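Local coordinates for cobalamin biosynthesis protein CobN (Mycobacterium tuberculosis, PDB 7C6O) that probably acts as the large catalytic subunit of cobaltochelatase, which inserts cobalt into hydrogenobyrinic acid a,c-diamide during cobalamin biosynthesis, at residues D625-H636 against I650-A661; I1054-R1064 against P1093-T1101. All coordinates share one frame; numbering follows the deposited sequence. Where two conformers were deposited one is given.

Contact 1 of 2, residues D625-H636 against I650-A661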
# COMPACT_ATOMS: atom_id res chain seq x y z
N ASP A 625 23.68 21.63 -24.96
CA ASP A 625 23.74 21.11 -26.32
C ASP A 625 22.42 20.51 -26.77
O ASP A 625 22.20 20.36 -27.98
CB ASP A 625 24.86 20.08 -26.44
CG ASP A 625 26.23 20.73 -26.55
OD1 ASP A 625 26.31 21.88 -27.02
OD2 ASP A 625 27.22 20.08 -26.16
N ILE A 626 21.54 20.14 -25.84
CA ILE A 626 20.19 19.74 -26.22
C ILE A 626 19.44 20.92 -26.82
O ILE A 626 18.75 20.78 -27.84
CB ILE A 626 19.45 19.15 -25.00
CG1 ILE A 626 20.08 17.83 -24.57
CG2 ILE A 626 17.98 18.96 -25.31
CD1 ILE A 626 19.51 17.29 -23.28
N ALA A 627 19.57 22.10 -26.21
CA ALA A 627 18.95 23.29 -26.77
C ALA A 627 19.59 23.68 -28.10
O ALA A 627 18.90 24.12 -29.02
CB ALA A 627 19.03 24.45 -25.77
N ARG A 628 20.91 23.51 -28.21
CA ARG A 628 21.58 23.79 -29.48
C ARG A 628 21.10 22.86 -30.58
O ARG A 628 20.92 23.28 -31.73
CB ARG A 628 23.10 23.67 -29.31
CG ARG A 628 23.91 24.32 -30.44
CD ARG A 628 25.37 23.89 -30.40
NE ARG A 628 25.91 23.87 -29.05
CZ ARG A 628 26.40 24.94 -28.42
NH1 ARG A 628 26.41 26.12 -29.03
NH2 ARG A 628 26.87 24.82 -27.19
N LEU A 629 20.87 21.58 -30.24
CA LEU A 629 20.36 20.63 -31.23
C LEU A 629 18.97 21.04 -31.71
O LEU A 629 18.67 20.95 -32.91
CB LEU A 629 20.32 19.23 -30.63
CG LEU A 629 19.71 18.13 -31.50
CD1 LEU A 629 20.48 17.98 -32.80
CD2 LEU A 629 19.67 16.82 -30.74
N GLU A 630 18.12 21.49 -30.79
CA GLU A 630 16.82 22.03 -31.15
C GLU A 630 16.94 23.11 -32.21
O GLU A 630 16.19 23.13 -33.19
CB GLU A 630 16.14 22.57 -29.89
CG GLU A 630 14.68 22.92 -30.02
CD GLU A 630 14.06 23.20 -28.66
OE1 GLU A 630 14.79 23.68 -27.76
OE2 GLU A 630 12.85 22.94 -28.48
N GLN A 631 17.91 24.01 -32.05
CA GLN A 631 18.11 25.09 -33.01
C GLN A 631 18.55 24.55 -34.36
O GLN A 631 18.08 25.03 -35.41
CB GLN A 631 19.13 26.09 -32.47
CG GLN A 631 18.80 26.63 -31.08
CD GLN A 631 19.96 27.37 -30.44
OE1 GLN A 631 21.00 27.58 -31.06
NE2 GLN A 631 19.78 27.77 -29.19
N LEU A 632 19.44 23.56 -34.37
CA LEU A 632 19.91 23.01 -35.64
C LEU A 632 18.80 22.23 -36.35
O LEU A 632 18.72 22.25 -37.58
CB LEU A 632 21.13 22.12 -35.41
CG LEU A 632 22.42 22.82 -34.97
CD1 LEU A 632 23.56 21.82 -34.86
CD2 LEU A 632 22.77 23.94 -35.93
N LEU A 633 17.94 21.54 -35.59
CA LEU A 633 16.82 20.83 -36.20
C LEU A 633 15.87 21.80 -36.90
O LEU A 633 15.41 21.52 -38.01
CB LEU A 633 16.06 20.02 -35.14
CG LEU A 633 16.78 18.84 -34.50
CD1 LEU A 633 15.86 18.10 -33.55
CD2 LEU A 633 17.33 17.90 -35.57
N ASP A 634 15.56 22.93 -36.26
CA ASP A 634 14.74 23.94 -36.91
C ASP A 634 15.40 24.44 -38.18
O ASP A 634 14.73 24.61 -39.21
CB ASP A 634 14.48 25.11 -35.95
CG ASP A 634 13.66 24.71 -34.75
OD1 ASP A 634 13.02 23.64 -34.78
OD2 ASP A 634 13.66 25.48 -33.76
N GLU A 635 16.70 24.70 -38.14
CA GLU A 635 17.42 25.12 -39.33
C GLU A 635 17.38 24.05 -40.41
O GLU A 635 17.24 24.36 -41.60
CB GLU A 635 18.86 25.48 -38.98
CG GLU A 635 19.68 26.02 -40.14
CD GLU A 635 21.05 26.50 -39.71
OE1 GLU A 635 21.32 26.52 -38.49
OE2 GLU A 635 21.85 26.87 -40.60
N HIS A 636 17.49 22.78 -40.01
CA HIS A 636 17.40 21.69 -40.98
C HIS A 636 16.05 21.70 -41.69
O HIS A 636 15.97 21.49 -42.91
CB HIS A 636 17.64 20.35 -40.28
CG HIS A 636 17.51 19.17 -41.19
ND1 HIS A 636 16.30 18.56 -41.44
CD2 HIS A 636 18.43 18.48 -41.89
CE1 HIS A 636 16.49 17.54 -42.27
NE2 HIS A 636 17.77 17.47 -42.56
N ILE A 650 24.09 21.12 -43.23
CA ILE A 650 23.44 21.17 -41.93
C ILE A 650 23.38 19.79 -41.30
O ILE A 650 23.43 19.65 -40.07
CB ILE A 650 22.04 21.82 -42.05
CG1 ILE A 650 21.41 22.00 -40.67
CG2 ILE A 650 21.13 21.01 -42.95
CD1 ILE A 650 22.21 22.91 -39.75
N ARG A 651 23.29 18.73 -42.12
CA ARG A 651 23.38 17.37 -41.59
C ARG A 651 24.72 17.14 -40.91
O ARG A 651 24.77 16.50 -39.85
CB ARG A 651 23.17 16.35 -42.71
CG ARG A 651 21.76 16.25 -43.28
CD ARG A 651 21.68 15.10 -44.28
NE ARG A 651 20.40 15.02 -44.97
CZ ARG A 651 20.25 15.14 -46.29
NH1 ARG A 651 21.31 15.34 -47.06
NH2 ARG A 651 19.05 15.05 -46.84
N GLN A 652 25.80 17.64 -41.49
CA GLN A 652 27.12 17.48 -40.88
C GLN A 652 27.20 18.22 -39.55
O GLN A 652 27.77 17.71 -38.58
CB GLN A 652 28.21 17.98 -41.82
CG GLN A 652 28.45 17.09 -43.04
CD GLN A 652 29.58 17.59 -43.92
OE1 GLN A 652 30.23 18.58 -43.61
NE2 GLN A 652 29.80 16.91 -45.04
N GLN A 653 26.64 19.43 -39.49
CA GLN A 653 26.60 20.17 -38.22
C GLN A 653 25.85 19.39 -37.15
O GLN A 653 26.29 19.33 -35.99
CB GLN A 653 25.94 21.53 -38.42
CG GLN A 653 26.75 22.54 -39.20
CD GLN A 653 26.06 23.90 -39.24
OE1 GLN A 653 25.81 24.50 -38.20
NE2 GLN A 653 25.75 24.37 -40.44
N ILE A 654 24.72 18.79 -37.52
CA ILE A 654 23.92 18.04 -36.56
C ILE A 654 24.66 16.79 -36.10
O ILE A 654 24.68 16.46 -34.91
CB ILE A 654 22.54 17.71 -37.16
CG1 ILE A 654 21.71 18.98 -37.32
CG2 ILE A 654 21.81 16.68 -36.30
CD1 ILE A 654 20.38 18.77 -38.04
N TRP A 655 25.29 16.08 -37.04
CA TRP A 655 26.02 14.87 -36.68
C TRP A 655 27.22 15.19 -35.80
O TRP A 655 27.52 14.47 -34.85
CB TRP A 655 26.45 14.10 -37.92
CG TRP A 655 27.03 12.77 -37.59
CD1 TRP A 655 28.31 12.35 -37.79
CD2 TRP A 655 26.34 11.68 -36.95
NE1 TRP A 655 28.46 11.06 -37.33
CE2 TRP A 655 27.27 10.63 -36.81
CE3 TRP A 655 25.03 11.49 -36.50
CZ2 TRP A 655 26.93 9.41 -36.23
CZ3 TRP A 655 24.70 10.28 -35.92
CH2 TRP A 655 25.64 9.26 -35.80
N THR A 656 27.93 16.28 -36.12
CA THR A 656 29.03 16.73 -35.28
C THR A 656 28.56 17.00 -33.85
O THR A 656 29.19 16.57 -32.88
CB THR A 656 29.68 17.97 -35.88
OG1 THR A 656 30.40 17.61 -37.07
CG2 THR A 656 30.63 18.63 -34.89
N LEU A 657 27.43 17.70 -33.71
CA LEU A 657 26.90 17.98 -32.38
C LEU A 657 26.49 16.70 -31.66
O LEU A 657 26.82 16.51 -30.49
CB LEU A 657 25.72 18.95 -32.48
CG LEU A 657 24.98 19.24 -31.17
CD1 LEU A 657 25.95 19.75 -30.10
CD2 LEU A 657 23.87 20.24 -31.40
N ILE A 658 25.77 15.82 -32.36
CA ILE A 658 25.32 14.57 -31.75
C ILE A 658 26.51 13.76 -31.25
O ILE A 658 26.51 13.24 -30.12
CB ILE A 658 24.47 13.76 -32.75
CG1 ILE A 658 23.09 14.40 -32.91
CG2 ILE A 658 24.34 12.30 -32.31
CD1 ILE A 658 22.22 13.75 -33.98
N ARG A 659 27.56 13.64 -32.07
CA ARG A 659 28.74 12.89 -31.66
C ARG A 659 29.48 13.59 -30.53
O ARG A 659 29.89 12.94 -29.56
CB ARG A 659 29.67 12.68 -32.86
CG ARG A 659 29.15 11.69 -33.89
CD ARG A 659 29.38 10.26 -33.45
NE ARG A 659 30.78 9.87 -33.58
CZ ARG A 659 31.31 8.76 -33.07
NH1 ARG A 659 30.54 7.92 -32.39
NH2 ARG A 659 32.59 8.49 -33.25
N ALA A 660 29.65 14.91 -30.63
CA ALA A 660 30.42 15.63 -29.62
C ALA A 660 29.74 15.60 -28.26
O ALA A 660 30.42 15.53 -27.22
CB ALA A 660 30.64 17.08 -30.08
N ALA A 661 28.41 15.63 -28.23
CA ALA A 661 27.66 15.63 -26.98
C ALA A 661 27.31 14.23 -26.50
O ALA A 661 26.61 14.10 -25.48
CB ALA A 661 26.38 16.45 -27.14
O HOH W 1 23.98 26.69 -38.32
O HOH W 2 24.32 26.40 -41.45

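Contact 2 of 2, residues I1054-R1064 against P1093-T1101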
# COMPACT_ATOMS: atom_id res chain seq x y z
N ILE A 1054 14.00 -16.20 -19.19
CA ILE A 1054 13.54 -14.82 -19.35
C ILE A 1054 14.29 -14.17 -20.50
O ILE A 1054 15.52 -14.05 -20.48
CB ILE A 1054 13.73 -14.04 -18.04
CG1 ILE A 1054 12.81 -14.60 -16.95
CG2 ILE A 1054 13.47 -12.55 -18.28
CD1 ILE A 1054 13.02 -13.95 -15.59
N ALA A 1055 13.53 -13.74 -21.51
CA ALA A 1055 14.11 -13.03 -22.65
C ALA A 1055 14.07 -11.52 -22.48
O ALA A 1055 14.96 -10.82 -22.98
CB ALA A 1055 13.37 -13.42 -23.94
N VAL A 1056 13.06 -11.00 -21.78
CA VAL A 1056 12.92 -9.57 -21.50
C VAL A 1056 12.62 -9.41 -20.02
O VAL A 1056 11.63 -9.96 -19.53
CB VAL A 1056 11.80 -8.91 -22.32
CG1 VAL A 1056 12.03 -7.41 -22.40
CG2 VAL A 1056 11.68 -9.53 -23.69
N ALA A 1057 13.44 -8.64 -19.32
CA ALA A 1057 13.15 -8.24 -17.95
C ALA A 1057 12.48 -6.86 -17.99
O ALA A 1057 13.09 -5.89 -18.45
CB ALA A 1057 14.42 -8.21 -17.10
N ALA A 1058 11.24 -6.78 -17.53
CA ALA A 1058 10.44 -5.58 -17.68
C ALA A 1058 10.05 -5.00 -16.33
O ALA A 1058 9.82 -5.73 -15.36
CB ALA A 1058 9.18 -5.85 -18.51
N LYS A 1059 9.99 -3.68 -16.27
CA LYS A 1059 9.44 -2.94 -15.14
C LYS A 1059 8.68 -1.75 -15.69
O LYS A 1059 9.13 -1.12 -16.65
CB LYS A 1059 10.54 -2.47 -14.18
CG LYS A 1059 10.00 -1.70 -12.97
CD LYS A 1059 9.15 -2.60 -12.09
CE LYS A 1059 8.52 -1.84 -10.93
NZ LYS A 1059 7.32 -1.04 -11.32
N ASN A 1060 7.54 -1.44 -15.10
CA ASN A 1060 6.71 -0.35 -15.58
C ASN A 1060 6.87 0.87 -14.68
O ASN A 1060 6.95 0.75 -13.46
CB ASN A 1060 5.25 -0.78 -15.67
CG ASN A 1060 5.03 -1.87 -16.70
OD1 ASN A 1060 5.70 -1.90 -17.73
ND2 ASN A 1060 4.10 -2.77 -16.43
N THR A 1061 6.93 2.05 -15.31
CA THR A 1061 6.99 3.33 -14.62
C THR A 1061 5.62 3.98 -14.79
O THR A 1061 5.28 4.42 -15.90
CB THR A 1061 8.10 4.22 -15.17
OG1 THR A 1061 7.88 4.44 -16.57
CG2 THR A 1061 9.45 3.55 -14.98
N ASP A 1062 4.85 4.06 -13.71
CA ASP A 1062 3.47 4.49 -13.76
C ASP A 1062 3.21 5.85 -13.13
O ASP A 1062 2.08 6.34 -13.20
CB ASP A 1062 2.58 3.44 -13.08
CG ASP A 1062 3.20 2.88 -11.81
OD1 ASP A 1062 4.03 3.58 -11.19
OD2 ASP A 1062 2.87 1.74 -11.45
N THR A 1063 4.21 6.45 -12.50
CA THR A 1063 4.03 7.74 -11.85
C THR A 1063 5.18 8.67 -12.23
O THR A 1063 6.31 8.22 -12.41
CB THR A 1063 3.90 7.58 -10.32
OG1 THR A 1063 2.87 8.45 -9.82
CG2 THR A 1063 5.20 7.90 -9.60
N ARG A 1064 4.86 9.95 -12.39
CA ARG A 1064 5.83 10.93 -12.85
C ARG A 1064 6.53 11.68 -11.73
O ARG A 1064 7.53 12.35 -11.98
CB ARG A 1064 5.16 11.95 -13.79
CG ARG A 1064 5.16 11.54 -15.24
CD ARG A 1064 6.54 11.73 -15.87
NE ARG A 1064 6.65 11.02 -17.14
CZ ARG A 1064 7.45 9.97 -17.34
NH1 ARG A 1064 8.23 9.53 -16.36
NH2 ARG A 1064 7.49 9.39 -18.53
N PRO A 1093 19.48 -10.57 -20.19
CA PRO A 1093 18.29 -10.47 -21.04
C PRO A 1093 18.12 -9.04 -21.52
O PRO A 1093 18.79 -8.11 -21.05
CB PRO A 1093 17.16 -10.88 -20.11
CG PRO A 1093 17.63 -10.42 -18.76
CD PRO A 1093 19.13 -10.59 -18.76
N ALA A 1094 17.21 -8.85 -22.47
CA ALA A 1094 16.76 -7.51 -22.77
C ALA A 1094 16.10 -6.91 -21.53
O ALA A 1094 15.48 -7.62 -20.73
CB ALA A 1094 15.78 -7.52 -23.95
N ALA A 1095 16.27 -5.61 -21.35
CA ALA A 1095 15.71 -4.91 -20.19
C ALA A 1095 14.88 -3.74 -20.71
O ALA A 1095 15.43 -2.79 -21.26
CB ALA A 1095 16.81 -4.43 -19.25
N TYR A 1096 13.56 -3.83 -20.54
CA TYR A 1096 12.64 -2.83 -21.04
C TYR A 1096 11.96 -2.10 -19.89
O TYR A 1096 11.73 -2.67 -18.82
CB TYR A 1096 11.55 -3.44 -21.93
CG TYR A 1096 12.01 -3.96 -23.27
CD1 TYR A 1096 13.33 -3.83 -23.69
CD2 TYR A 1096 11.11 -4.57 -24.14
CE1 TYR A 1096 13.75 -4.30 -24.92
CE2 TYR A 1096 11.52 -5.05 -25.37
CZ TYR A 1096 12.83 -4.91 -25.76
OH TYR A 1096 13.23 -5.38 -26.99
N ILE A 1097 11.61 -0.84 -20.14
CA ILE A 1097 10.77 -0.04 -19.26
C ILE A 1097 9.45 0.19 -19.97
O ILE A 1097 9.42 0.74 -21.08
CB ILE A 1097 11.44 1.30 -18.90
CG1 ILE A 1097 12.64 1.08 -17.98
CG2 ILE A 1097 10.43 2.25 -18.27
CD1 ILE A 1097 12.27 0.57 -16.60
N GLY A 1098 8.35 -0.22 -19.35
CA GLY A 1098 7.04 0.11 -19.86
C GLY A 1098 6.55 1.41 -19.26
O GLY A 1098 6.41 1.52 -18.04
N ASP A 1099 6.29 2.41 -20.10
CA ASP A 1099 5.89 3.74 -19.63
C ASP A 1099 4.36 3.81 -19.65
O ASP A 1099 3.75 4.02 -20.70
CB ASP A 1099 6.51 4.83 -20.49
CG ASP A 1099 6.26 6.23 -19.94
OD1 ASP A 1099 5.47 6.38 -18.99
OD2 ASP A 1099 6.88 7.19 -20.47
N ASN A 1100 3.74 3.64 -18.48
CA ASN A 1100 2.31 3.83 -18.33
C ASN A 1100 2.00 5.03 -17.44
O ASN A 1100 1.03 5.03 -16.68
CB ASN A 1100 1.62 2.56 -17.81
CG ASN A 1100 2.18 2.08 -16.48
OD1 ASN A 1100 3.35 2.26 -16.16
ND2 ASN A 1100 1.33 1.42 -15.69
N THR A 1101 2.83 6.08 -17.53
CA THR A 1101 2.48 7.35 -16.89
C THR A 1101 1.29 8.00 -17.59
O THR A 1101 0.54 8.76 -16.96
CB THR A 1101 3.67 8.30 -16.89
OG1 THR A 1101 4.14 8.50 -18.23
CG2 THR A 1101 4.80 7.75 -16.03
O HOH W 3 1.95 -0.22 -13.26
O HOH W 4 4.64 11.29 -18.72

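Contact 1 of 2, residues D625-H636 against I650-A661
L632 and I654 interlock at the middle of two helical segments that run in nearly opposite directions, their axes 9.9 Å apart and their N-to-C directions 162° apart. L632 can be followed outward. Its CB lies against I654 CG1 at 3.7 Å. With CG anti to the carbonyl carbon (chi1 -68°), the branch point then splits the methyls along helix 647-660: CD1 touches L657 CD2 at 3.8 Å, while CD2 meets I650 CD1 and Q653 OE1. L632 is thus a knob in the hole formed by I650, Q653, I654 and L657.

The interlock is reciprocal. I654 enters the hole of L629, L632, L633 and H636, its CD1 lying against H636 CB and L633 CD2. L657 fills the next hole, among D625, R628, L629 and L632. There CD2 packs on the backbone of L629, and CD1 approaches D625 CG at 3.7 Å. R628 holds that carboxylate side-on, NE and NH2 both binding D625 OD1 in the guanidinium plane, and L657 CD1 sits at the guanidinium's edge.

No direct hydrogen bond spans the segments. On one flank two waters do so instead: one donates to E635 OE1 and Q653 OE1, the other donates to E635 OE2 and accepts from Q653 NE2 at 2.7 Å. At the same end I650 CG2 lies 3.8 Å from H636 CD2. The polar tips of H636 and R651 turn to a third helix, 675-694, where H636 NE2 and R651 NE share D679 OD1.

Three knobs, one from 625-636 and two from 650-661, between nearly antiparallel helices (624-642 and 647-660) joined by a short turn, identify an antiparallel helical hairpin with knobs-into-holes packing.

Contact 2 of 2, residues I1054-R1064 against P1093-T1101
A1055-T1061 pair with A1094-N1100 through seven backbone hydrogen bonds that alternate in direction, as parallel strands require. The two shortest are A1057 N to A1094 O (2.7 Å) and T1061 N to G1098 O (2.8 Å), each met nearly head-on at the carbonyl. The last, N1100 N to T1061 O, is less straight (137°), its donor standing above the carbonyl plane.

At the C-terminal ends of the strands, side chains take over. D1099 OD1 accepts T1101 N at 3.0 Å, an Asx turn, and also T1101 OG1 at 2.6 Å. D1099 OD2 receives R1064 NH2 in a salt bridge of 3.0 Å, guanidinium and carboxylate planes 74° apart, and is shared with R1107 and R1109. T1101 CG2 lies over the centre of one guanidinium face, while a water joins R1064 NE to T1101 OG1. N1060 ND2 is satisfied by D897 and E900, N1100 ND2 by D896 OD2 and a water that also donates to D1062 OD2, and K1059 NZ by the backbone oxygen of N1060.

V1056 CG1 makes a CH-pi contact over one face of the Y1096 ring. V1056, A1058 and N1060 face helix 853-874; A1057, K1059 and I1097 face the crossover helix 1072-1089; strands 880-885 and 1107-1110 flank the pair.

Going from the N terminus, the chain first builds three sheets and reaches contact 1 at helix 624-642, where contact 1 closes a loop of 13 residues into a helical hairpin. It then runs through further helices and the first strands of a mixed sheet before contact 2 closes a longer loop of 28 residues around helix 1072-1089, a beta-alpha-beta unit. The contacts are in series, neither nested nor crossing, with centres 30 Å and nearest atoms about 15 Å apart. Contact 1 lies peripherally, 45 Å from the chain's centre, against 21 Å for contact 2. A hydrogen bond from R1120 NH2, on the helix following strand 1107-1110, to A661 O ties the hairpin to the region next to that sheet.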